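PDB 4BQH: Udp-n-acetylglucosamine pyrophosphorylase from Trypanosoma brucei, which probably catalyses the uridylyl transfer that makes UDP-N-acetylglucosamine and diphosphate from UTP and N-acetylglucosamine 1-phosphate. Local coordinates for residues K171-L176 and G199-Q204; Q113-I118 and A274-G279; C152-R157 and L284-A289. All coordinates share one frame; numbering follows the deposited sequence.

Interaction 1: residues K171-L176 and G199-Q204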
loop_
_atom_site.group_PDB
_atom_site.type_symbol
_atom_site.label_atom_id
_atom_site.label_comp_id
_atom_site.label_asym_id
_atom_site.label_seq_id
_atom_site.Cartn_x
_atom_site.Cartn_y
_atom_site.Cartn_z
ATOM N N LYS A 171 13.679 14.892 16.377
ATOM C CA LYS A 171 13.519 13.534 15.882
ATOM C C LYS A 171 12.743 13.599 14.576
ATOM O O LYS A 171 11.808 14.398 14.446
ATOM C CB LYS A 171 12.786 12.668 16.909
ATOM C CG LYS A 171 13.586 12.423 18.200
ATOM C CD LYS A 171 14.748 11.442 18.004
ATOM C CE LYS A 171 16.070 12.119 17.641
ATOM N NZ LYS A 171 17.189 11.137 17.553
ATOM N N ALA A 172 13.162 12.785 13.613
ATOM C CA ALA A 172 12.446 12.660 12.328
ATOM C C ALA A 172 11.376 11.622 12.585
ATOM O O ALA A 172 11.687 10.540 13.076
ATOM C CB ALA A 172 13.383 12.164 11.234
ATOM N N ARG A 173 10.121 11.941 12.279
ATOM C CA ARG A 173 9.033 11.005 12.574
ATOM C C ARG A 173 8.093 10.847 11.380
ATOM O O ARG A 173 7.451 11.798 10.944
ATOM C CB ARG A 173 8.226 11.425 13.834
ATOM C CG ARG A 173 8.992 11.253 15.151
ATOM C CD ARG A 173 9.461 9.810 15.323
ATOM N NE ARG A 173 10.257 9.577 16.535
ATOM C CZ ARG A 173 11.558 9.282 16.559
ATOM N NH1 ARG A 173 12.269 9.194 15.442
ATOM N NH2 ARG A 173 12.156 9.079 17.725
ATOM N N VAL A 174 8.025 9.627 10.873
ATOM C CA VAL A 174 7.034 9.284 9.848
ATOM C C VAL A 174 5.799 8.726 10.603
ATOM O O VAL A 174 5.936 7.759 11.372
ATOM C CB VAL A 174 7.592 8.193 8.910
ATOM C CG1 VAL A 174 6.489 7.672 7.969
ATOM C CG2 VAL A 174 8.790 8.719 8.132
ATOM N N GLN A 175 4.614 9.310 10.409
ATOM C CA GLN A 175 3.397 8.759 11.055
ATOM C C GLN A 175 3.014 7.481 10.332
ATOM O O GLN A 175 2.933 7.487 9.102
ATOM C CB GLN A 175 2.243 9.752 10.995
ATOM C CG GLN A 175 2.561 11.092 11.674
ATOM C CD GLN A 175 2.795 10.938 13.160
ATOM O OE1 GLN A 175 2.088 10.192 13.840
ATOM N NE2 GLN A 175 3.817 11.629 13.676
ATOM N N LEU A 176 2.810 6.402 11.090
ATOM C CA LEU A 176 2.438 5.119 10.524
ATOM C C LEU A 176 0.938 4.946 10.728
ATOM O O LEU A 176 0.427 5.009 11.861
ATOM C CB LEU A 176 3.208 3.973 11.213
ATOM C CG LEU A 176 2.858 2.571 10.692
ATOM C CD1 LEU A 176 3.122 2.449 9.194
ATOM C CD2 LEU A 176 3.633 1.502 11.432
ATOM N N GLY A 199 9.889 -0.993 17.698
ATOM C CA GLY A 199 10.881 0.063 17.892
ATOM C C GLY A 199 10.380 1.471 17.604
ATOM O O GLY A 199 11.090 2.440 17.872
ATOM N N LEU A 200 9.169 1.587 17.048
ATOM C CA LEU A 200 8.527 2.889 16.839
ATOM C C LEU A 200 7.956 3.451 18.139
ATOM O O LEU A 200 7.706 2.711 19.083
ATOM C CB LEU A 200 7.385 2.790 15.816
ATOM C CG LEU A 200 7.798 2.312 14.420
ATOM C CD1 LEU A 200 6.558 2.162 13.548
ATOM C CD2 LEU A 200 8.769 3.278 13.766
ATOM N N GLU A 201 7.721 4.756 18.183
ATOM C CA GLU A 201 6.960 5.342 19.299
ATOM C C GLU A 201 5.480 5.019 19.170
ATOM O O GLU A 201 4.914 5.144 18.093
ATOM C CB GLU A 201 7.116 6.859 19.315
ATOM C CG GLU A 201 8.546 7.364 19.439
ATOM C CD GLU A 201 8.668 8.869 19.172
ATOM O OE1 GLU A 201 7.764 9.476 18.541
ATOM O OE2 GLU A 201 9.687 9.459 19.581
ATOM N N ARG A 202 4.843 4.630 20.273
ATOM C CA ARG A 202 3.415 4.360 20.258
ATOM C C ARG A 202 2.626 5.532 19.662
ATOM O O ARG A 202 1.666 5.322 18.923
ATOM C CB ARG A 202 2.916 4.016 21.670
ATOM C CG ARG A 202 1.404 3.929 21.829
ATOM C CD ARG A 202 0.981 3.522 23.239
ATOM N NE ARG A 202 1.858 4.094 24.259
ATOM C CZ ARG A 202 2.706 3.390 25.017
ATOM N NH1 ARG A 202 2.793 2.063 24.902
ATOM N NH2 ARG A 202 3.470 4.019 25.905
ATOM N N GLU A 203 3.058 6.757 19.962
ATOM C CA GLU A 203 2.340 7.962 19.538
ATOM C C GLU A 203 2.370 8.180 18.014
ATOM O O GLU A 203 1.539 8.918 17.486
ATOM C CB GLU A 203 2.895 9.202 20.245
ATOM C CG GLU A 203 2.637 9.252 21.754
ATOM C CD GLU A 203 3.523 8.315 22.590
ATOM O OE1 GLU A 203 4.520 7.720 22.075
ATOM O OE2 GLU A 203 3.212 8.173 23.805
ATOM N N GLN A 204 3.303 7.536 17.303
ATOM C CA GLN A 204 3.353 7.710 15.841
ATOM C C GLN A 204 2.604 6.624 15.056
ATOM O O GLN A 204 2.629 6.639 13.831
ATOM C CB GLN A 204 4.790 7.820 15.326
ATOM C CG GLN A 204 5.514 6.484 15.169
ATOM C CD GLN A 204 6.995 6.643 14.883
ATOM O OE1 GLN A 204 7.819 6.430 15.779
ATOM N NE2 GLN A 204 7.354 7.069 13.650
#
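Arg173 and Glu201 form a salt bridge. Two nitrogens of the arginine, NE and NH2, converge side-on upon a single carboxylate oxygen, Arg173 NE lying 3.1 Å from Glu201 OE2. The oxygen sits in the guanidinium plane; the guanidinium and carboxylate planes stand 82° apart, and both N-H groups meet OE2 from above the same face of the carboxylate. A bend at chi2 (-57°) turns the arginine's CD out of an extended course, and Lys171 CB covers one face of the guanidinium over its centre. Arg173 NH1 turns back to Ala172 O.

Hydrogen bonds centre on Gln204. Its NE2 donates to Val174 O at 2.8 Å, the acceptor lying in the amide plane, and also meets Gln159 of helix 147-166. The other end of that amide, Gln204 OE1, receives Glu201 N at 2.9 Å, which fixes the rotation of the group. In the main chain, Leu176 N donates to Gln204 O at 2.8 Å. This bond marks the point where the loop after helix 185-194 enters strand 205-209, the parallel neighbour of strand 175-180 in the GT-A-type nucleotidyltransferase sheet.

Apolar contact is confined to a smaller patch, where Leu176 and Leu200 cross at about a right angle and Leu176 CD2 meets Leu200 CD1 at 3.7 Å. Gln175 OE1 lies 3.4 Å from Gln204 CA but takes its hydrogen bond from His206.

Interaction 2: residues Q113-I118 and A274-G279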
loop_
_atom_site.group_PDB
_atom_site.type_symbol
_atom_site.label_atom_id
_atom_site.label_comp_id
_atom_site.label_asym_id
_atom_site.label_seq_id
_atom_site.Cartn_x
_atom_site.Cartn_y
_atom_site.Cartn_z
ATOM N N GLN A 113 6.606 15.684 7.884
ATOM C CA GLN A 113 5.544 15.895 6.896
ATOM C C GLN A 113 5.035 14.624 6.228
ATOM O O GLN A 113 4.074 14.691 5.443
ATOM C CB GLN A 113 6.036 16.831 5.803
ATOM C CG GLN A 113 6.217 18.262 6.291
ATOM C CD GLN A 113 6.773 19.113 5.181
ATOM O OE1 GLN A 113 7.686 18.697 4.483
ATOM N NE2 GLN A 113 6.202 20.288 4.985
ATOM N N ILE A 114 5.625 13.477 6.552
ATOM C CA ILE A 114 5.295 12.232 5.812
ATOM C C ILE A 114 4.545 11.212 6.671
ATOM O O ILE A 114 4.949 10.927 7.801
ATOM C CB ILE A 114 6.583 11.565 5.233
ATOM C CG1 ILE A 114 7.386 12.575 4.395
ATOM C CG2 ILE A 114 6.269 10.246 4.490
ATOM C CD1 ILE A 114 6.568 13.254 3.302
ATOM N N ALA A 115 3.467 10.664 6.127
ATOM C CA ALA A 115 2.803 9.511 6.728
ATOM C C ALA A 115 2.908 8.348 5.755
ATOM O O ALA A 115 2.930 8.555 4.527
ATOM C CB ALA A 115 1.343 9.809 7.025
ATOM N N PHE A 116 2.970 7.130 6.291
ATOM C CA PHE A 116 2.920 5.919 5.466
ATOM C C PHE A 116 1.683 5.142 5.890
ATOM O O PHE A 116 1.544 4.802 7.056
ATOM C CB PHE A 116 4.171 5.025 5.616
ATOM C CG PHE A 116 4.196 3.909 4.616
ATOM C CD1 PHE A 116 3.412 2.772 4.803
ATOM C CD2 PHE A 116 4.942 4.029 3.451
ATOM C CE1 PHE A 116 3.389 1.765 3.842
ATOM C CE2 PHE A 116 4.918 3.023 2.487
ATOM C CZ PHE A 116 4.128 1.908 2.676
ATOM N N LEU A 117 0.800 4.857 4.938
ATOM C CA LEU A 117 -0.457 4.169 5.223
ATOM C C LEU A 117 -0.289 2.723 4.746
ATOM O O LEU A 117 -0.122 2.467 3.539
ATOM C CB LEU A 117 -1.602 4.876 4.495
ATOM C CG LEU A 117 -3.055 4.476 4.780
ATOM C CD1 LEU A 117 -4.003 5.469 4.111
ATOM C CD2 LEU A 117 -3.344 3.043 4.327
ATOM N N ILE A 118 -0.279 1.778 5.686
ATOM C CA ILE A 118 -0.170 0.357 5.302
ATOM C C ILE A 118 -1.569 -0.241 5.144
ATOM O O ILE A 118 -2.384 -0.196 6.087
ATOM C CB ILE A 118 0.498 -0.502 6.405
ATOM C CG1 ILE A 118 1.878 0.005 6.771
ATOM C CG2 ILE A 118 0.554 -1.960 5.926
ATOM C CD1 ILE A 118 2.543 -0.807 7.893
ATOM N N ALA A 274 2.005 16.461 5.072
ATOM C CA ALA A 274 1.814 16.999 3.734
ATOM C C ALA A 274 1.550 15.905 2.711
ATOM O O ALA A 274 0.841 16.150 1.723
ATOM C CB ALA A 274 3.034 17.808 3.299
ATOM N N TYR A 275 2.156 14.729 2.896
ATOM C CA TYR A 275 1.981 13.610 1.945
ATOM C C TYR A 275 1.757 12.308 2.670
ATOM O O TYR A 275 2.336 12.080 3.730
ATOM C CB TYR A 275 3.198 13.425 1.035
ATOM C CG TYR A 275 3.479 14.658 0.217
ATOM C CD1 TYR A 275 2.846 14.867 -1.008
ATOM C CD2 TYR A 275 4.344 15.632 0.713
ATOM C CE1 TYR A 275 3.114 16.039 -1.752
ATOM C CE2 TYR A 275 4.598 16.793 0.014
ATOM C CZ TYR A 275 4.001 16.992 -1.215
ATOM O OH TYR A 275 4.294 18.177 -1.884
ATOM N N VAL A 276 0.961 11.441 2.054
ATOM C CA VAL A 276 0.673 10.104 2.558
ATOM C C VAL A 276 1.128 9.120 1.479
ATOM O O VAL A 276 0.615 9.162 0.349
ATOM C CB VAL A 276 -0.846 9.924 2.810
ATOM C CG1 VAL A 276 -1.132 8.531 3.385
ATOM C CG2 VAL A 276 -1.386 10.972 3.782
ATOM N N GLN A 277 2.110 8.282 1.816
ATOM C CA GLN A 277 2.505 7.206 0.915
ATOM C C GLN A 277 1.665 5.982 1.264
ATOM O O GLN A 277 1.488 5.677 2.443
ATOM C CB GLN A 277 3.976 6.879 1.092
ATOM C CG GLN A 277 4.433 5.792 0.103
ATOM C CD GLN A 277 5.920 5.441 0.235
ATOM O OE1 GLN A 277 6.637 6.020 1.041
ATOM N NE2 GLN A 277 6.375 4.470 -0.558
ATOM N N ILE A 278 1.125 5.306 0.256
ATOM C CA ILE A 278 0.195 4.199 0.506
ATOM C C ILE A 278 0.773 2.940 -0.104
ATOM O O ILE A 278 1.224 2.953 -1.252
ATOM C CB ILE A 278 -1.191 4.473 -0.110
ATOM C CG1 ILE A 278 -1.763 5.766 0.496
ATOM C CG2 ILE A 278 -2.143 3.301 0.150
ATOM C CD1 ILE A 278 -2.796 6.432 -0.354
ATOM N N GLY A 279 0.752 1.855 0.658
ATOM C CA GLY A 279 1.232 0.568 0.121
ATOM C C GLY A 279 0.615 -0.614 0.810
ATOM O O GLY A 279 0.119 -0.496 1.930
#
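Phe116 and Gln277, paired on neighbouring parallel strands, meet ring against amide with their planes 63° apart. In each residue CG is anti to the backbone N (chi1 -171° in Phe116). The extended glutamine crosses the ring obliquely, its CD 3.5 Å from Phe116 CE2 and its OE1 at the ring edge, in plane, 3.6 Å from Phe116 CD2. Gln277 O lies over one face, offset toward the rim. The amide is held from beyond the two strands: Gln277 NE2 donates to Asn287 O, and OE1 has a weak bond from Asp290 N. Further along, Phe116 CZ is 3.9 Å from Gly279 N; a CB on Gly279 would come about 3.1 Å from CZ, so the ring takes the space a side chain would need.

On this same face Ile114 CD1 reaches Tyr275 CB at 4.1 Å. The reverse face is wholly aliphatic: Leu117 CB lies 3.8 Å from Val276 CG1 and also packs on Ile278 CG1, with Ala115 beside them.

Between the two layers runs a regular ladder, from Tyr275 N to Gln113 O through to Gly279 N to Leu117 O. Within it Leu117 N donates to Gln277 O at 2.7 Å. Gln113 O accepts a second bond, from Ala274 N. The strand segments diverge by 24°, the twist of parallel strands at the centre of an alpha/beta sheet, here the Rossmann-like core of the GT-A-type nucleotidyltransferase domain.

Interaction 3: residues C152-R157 and L284-A289; sequences CEKIRR and LLANVA
Lys154 NZ makes its shortest bond across this contact to Ala286 O, at 2.8 Å, and two further groups gather round the same ammonium. It lies in the plane of the Ala286 carbonyl, on a lone pair. A longer, weak bond runs to Leu284 O at 3.2 Å, and a water reinforces that link: it accepts from Lys154 NZ at 2.9 Å and donates to Leu284 O. The lysine thus joins helix 147-166 to the loop that leaves strand 275-280 and leads into helix 291-300, within the alpha/beta core of the GT-A-type fold. One ammonium from the helix meets two main-chain carbonyls of an irregular loop, that of Ala286 firmly and that of Leu284 only weakly in direct contact, with the water as a second route to it.

Reach comes from the shape of the chain. Beyond CG the lysine is extended, chi2, chi3 and chi4 all lying near 180°, which carries the ammonium well away from its own helix. On the way its methylenes do apolar work. Lys154 and Val288 cross at about a right angle, with Lys154 CD 3.8 Å from Val288 CG2 and Lys154 CB close to Val288 CB. CD and CE also pass near Ala286 O, so the aliphatic part lies against the loop before the charge is delivered. A positive group held here would be expected to polarise the two carbonyls that face it.

The loop has other ties: Asn287 is the centre of an inverse gamma turn, and its side-chain OD1 accepts from Arg158 of the same long helix. Next along that helix, Ile155 meets the other branch of the valine obliquely, its CG1 3.6 Å from Val288 CG1.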
loop_
_atom_site.group_PDB
_atom_site.type_symbol
_atom_site.label_atom_id
_atom_site.label_comp_id
_atom_site.label_asym_id
_atom_site.label_seq_id
_atom_site.Cartn_x
_atom_site.Cartn_y
_atom_site.Cartn_z
ATOM N N CYS A 152 8.287 -1.499 9.750
ATOM C CA CYS A 152 8.620 -0.544 10.810
ATOM C C CYS A 152 10.120 -0.263 10.882
ATOM O O CYS A 152 10.536 0.867 11.164
ATOM C CB CYS A 152 8.093 -1.027 12.161
ATOM S SG CYS A 152 6.285 -1.105 12.234
ATOM N N GLU A 153 10.932 -1.282 10.621
ATOM C CA GLU A 153 12.362 -1.091 10.611
ATOM C C GLU A 153 12.800 -0.234 9.435
ATOM O O GLU A 153 13.729 0.557 9.558
ATOM C CB GLU A 153 13.075 -2.443 10.601
ATOM C CG GLU A 153 13.015 -3.098 11.957
ATOM C CD GLU A 153 13.757 -4.427 12.024
ATOM O OE1 GLU A 153 14.361 -4.852 11.020
ATOM O OE2 GLU A 153 13.723 -5.039 13.111
ATOM N N LYS A 154 12.112 -0.349 8.291
ATOM C CA LYS A 154 12.415 0.541 7.175
ATOM C C LYS A 154 12.127 1.997 7.568
ATOM O O LYS A 154 12.914 2.886 7.262
ATOM C CB LYS A 154 11.627 0.145 5.918
ATOM C CG LYS A 154 12.132 -1.159 5.284
ATOM C CD LYS A 154 11.193 -1.661 4.177
ATOM C CE LYS A 154 11.796 -2.858 3.437
ATOM N NZ LYS A 154 10.833 -3.377 2.397
ATOM N N ILE A 155 11.034 2.226 8.288
ATOM C CA ILE A 155 10.709 3.594 8.718
ATOM C C ILE A 155 11.804 4.090 9.649
ATOM O O ILE A 155 12.305 5.211 9.487
ATOM C CB ILE A 155 9.361 3.649 9.445
ATOM C CG1 ILE A 155 8.238 3.418 8.428
ATOM C CG2 ILE A 155 9.185 4.977 10.209
ATOM C CD1 ILE A 155 6.858 3.333 9.029
ATOM N N ARG A 156 12.160 3.263 10.624
ATOM C CA ARG A 156 13.230 3.660 11.578
ATOM C C ARG A 156 14.532 4.023 10.869
ATOM O O ARG A 156 15.212 5.005 11.224
ATOM C CB ARG A 156 13.457 2.551 12.613
ATOM C CG ARG A 156 12.349 2.501 13.664
ATOM C CD ARG A 156 12.329 1.196 14.425
ATOM N NE ARG A 156 13.582 1.063 15.167
ATOM C CZ ARG A 156 14.078 -0.088 15.590
ATOM N NH1 ARG A 156 13.413 -1.231 15.396
ATOM N NH2 ARG A 156 15.242 -0.085 16.217
ATOM N N ARG A 157 14.918 3.227 9.883
ATOM C CA ARG A 157 16.136 3.512 9.131
ATOM C C ARG A 157 16.061 4.819 8.319
ATOM O O ARG A 157 16.999 5.631 8.342
ATOM C CB ARG A 157 16.535 2.310 8.266
ATOM C CG ARG A 157 17.849 2.487 7.543
ATOM C CD ARG A 157 19.030 2.636 8.496
ATOM N NE ARG A 157 20.205 2.852 7.667
ATOM C CZ ARG A 157 21.205 3.667 7.946
ATOM N NH1 ARG A 157 21.207 4.384 9.066
ATOM N NH2 ARG A 157 22.207 3.752 7.084
ATOM N N LEU A 284 6.926 -7.395 -0.065
ATOM C CA LEU A 284 8.157 -7.572 0.694
ATOM C C LEU A 284 9.215 -6.544 0.314
ATOM O O LEU A 284 10.083 -6.210 1.138
ATOM C CB LEU A 284 8.734 -8.972 0.457
ATOM C CG LEU A 284 9.958 -9.356 1.308
ATOM C CD1 LEU A 284 9.634 -9.417 2.801
ATOM C CD2 LEU A 284 10.520 -10.708 0.844
ATOM N N LEU A 285 9.171 -6.072 -0.936
ATOM C CA LEU A 285 10.187 -5.152 -1.432
ATOM C C LEU A 285 9.800 -3.662 -1.312
ATOM O O LEU A 285 10.447 -2.810 -1.920
ATOM C CB LEU A 285 10.520 -5.468 -2.882
ATOM C CG LEU A 285 11.488 -6.620 -3.204
ATOM C CD1 LEU A 285 11.347 -7.869 -2.341
ATOM C CD2 LEU A 285 11.282 -6.931 -4.680
ATOM N N ALA A 286 8.796 -3.366 -0.501
ATOM C CA ALA A 286 8.217 -2.021 -0.465
ATOM C C ALA A 286 9.272 -0.992 -0.065
ATOM O O ALA A 286 10.004 -1.184 0.919
ATOM C CB ALA A 286 7.051 -1.973 0.501
ATOM N N ASN A 287 9.389 0.060 -0.878
ATOM C CA ASN A 287 10.343 1.103 -0.601
ATOM C C ASN A 287 9.615 2.119 0.285
ATOM O O ASN A 287 9.029 3.103 -0.185
ATOM C CB ASN A 287 10.861 1.699 -1.901
ATOM C CG ASN A 287 12.044 2.611 -1.691
ATOM O OD1 ASN A 287 12.383 2.946 -0.559
ATOM N ND2 ASN A 287 12.675 3.013 -2.773
ATOM N N VAL A 288 9.655 1.840 1.585
ATOM C CA VAL A 288 8.848 2.545 2.590
ATOM C C VAL A 288 9.466 3.908 2.927
ATOM O O VAL A 288 10.658 3.996 3.234
ATOM C CB VAL A 288 8.723 1.689 3.869
ATOM C CG1 VAL A 288 7.955 2.429 4.950
ATOM C CG2 VAL A 288 8.056 0.367 3.539
ATOM N N ALA A 289 8.637 4.960 2.891
ATOM C CA ALA A 289 9.109 6.350 3.036
ATOM C C ALA A 289 10.237 6.661 2.044
ATOM O O ALA A 289 11.309 7.131 2.411
ATOM C CB ALA A 289 9.508 6.651 4.485
HETATM O O HOH W 1 10.363 -5.872 3.867
#

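In the fold
The three contacts show how one sheet is tied to its surroundings at different depths. Interaction 2 is a buried strand pair of main-chain bonds and mostly apolar side chains; its buried amide, Gln277, donates through NE2 to Asn287 of interaction 3. Interaction 1 is only partly buried, where the loop entering strand 205-209 meets strand 175-180, and charged and amide groups do more of the work. Interaction 3, also buried, joins helix to loop through an ammonium group. Interactions 1 and 2 share the sheet, Gln175 bonding to Ile114 and Phe116. Helix 147-166 of interaction 3 leads on to strand 175-180, and its Cys152 SG packs on Leu176 and Leu200; Phe116 touches Val288.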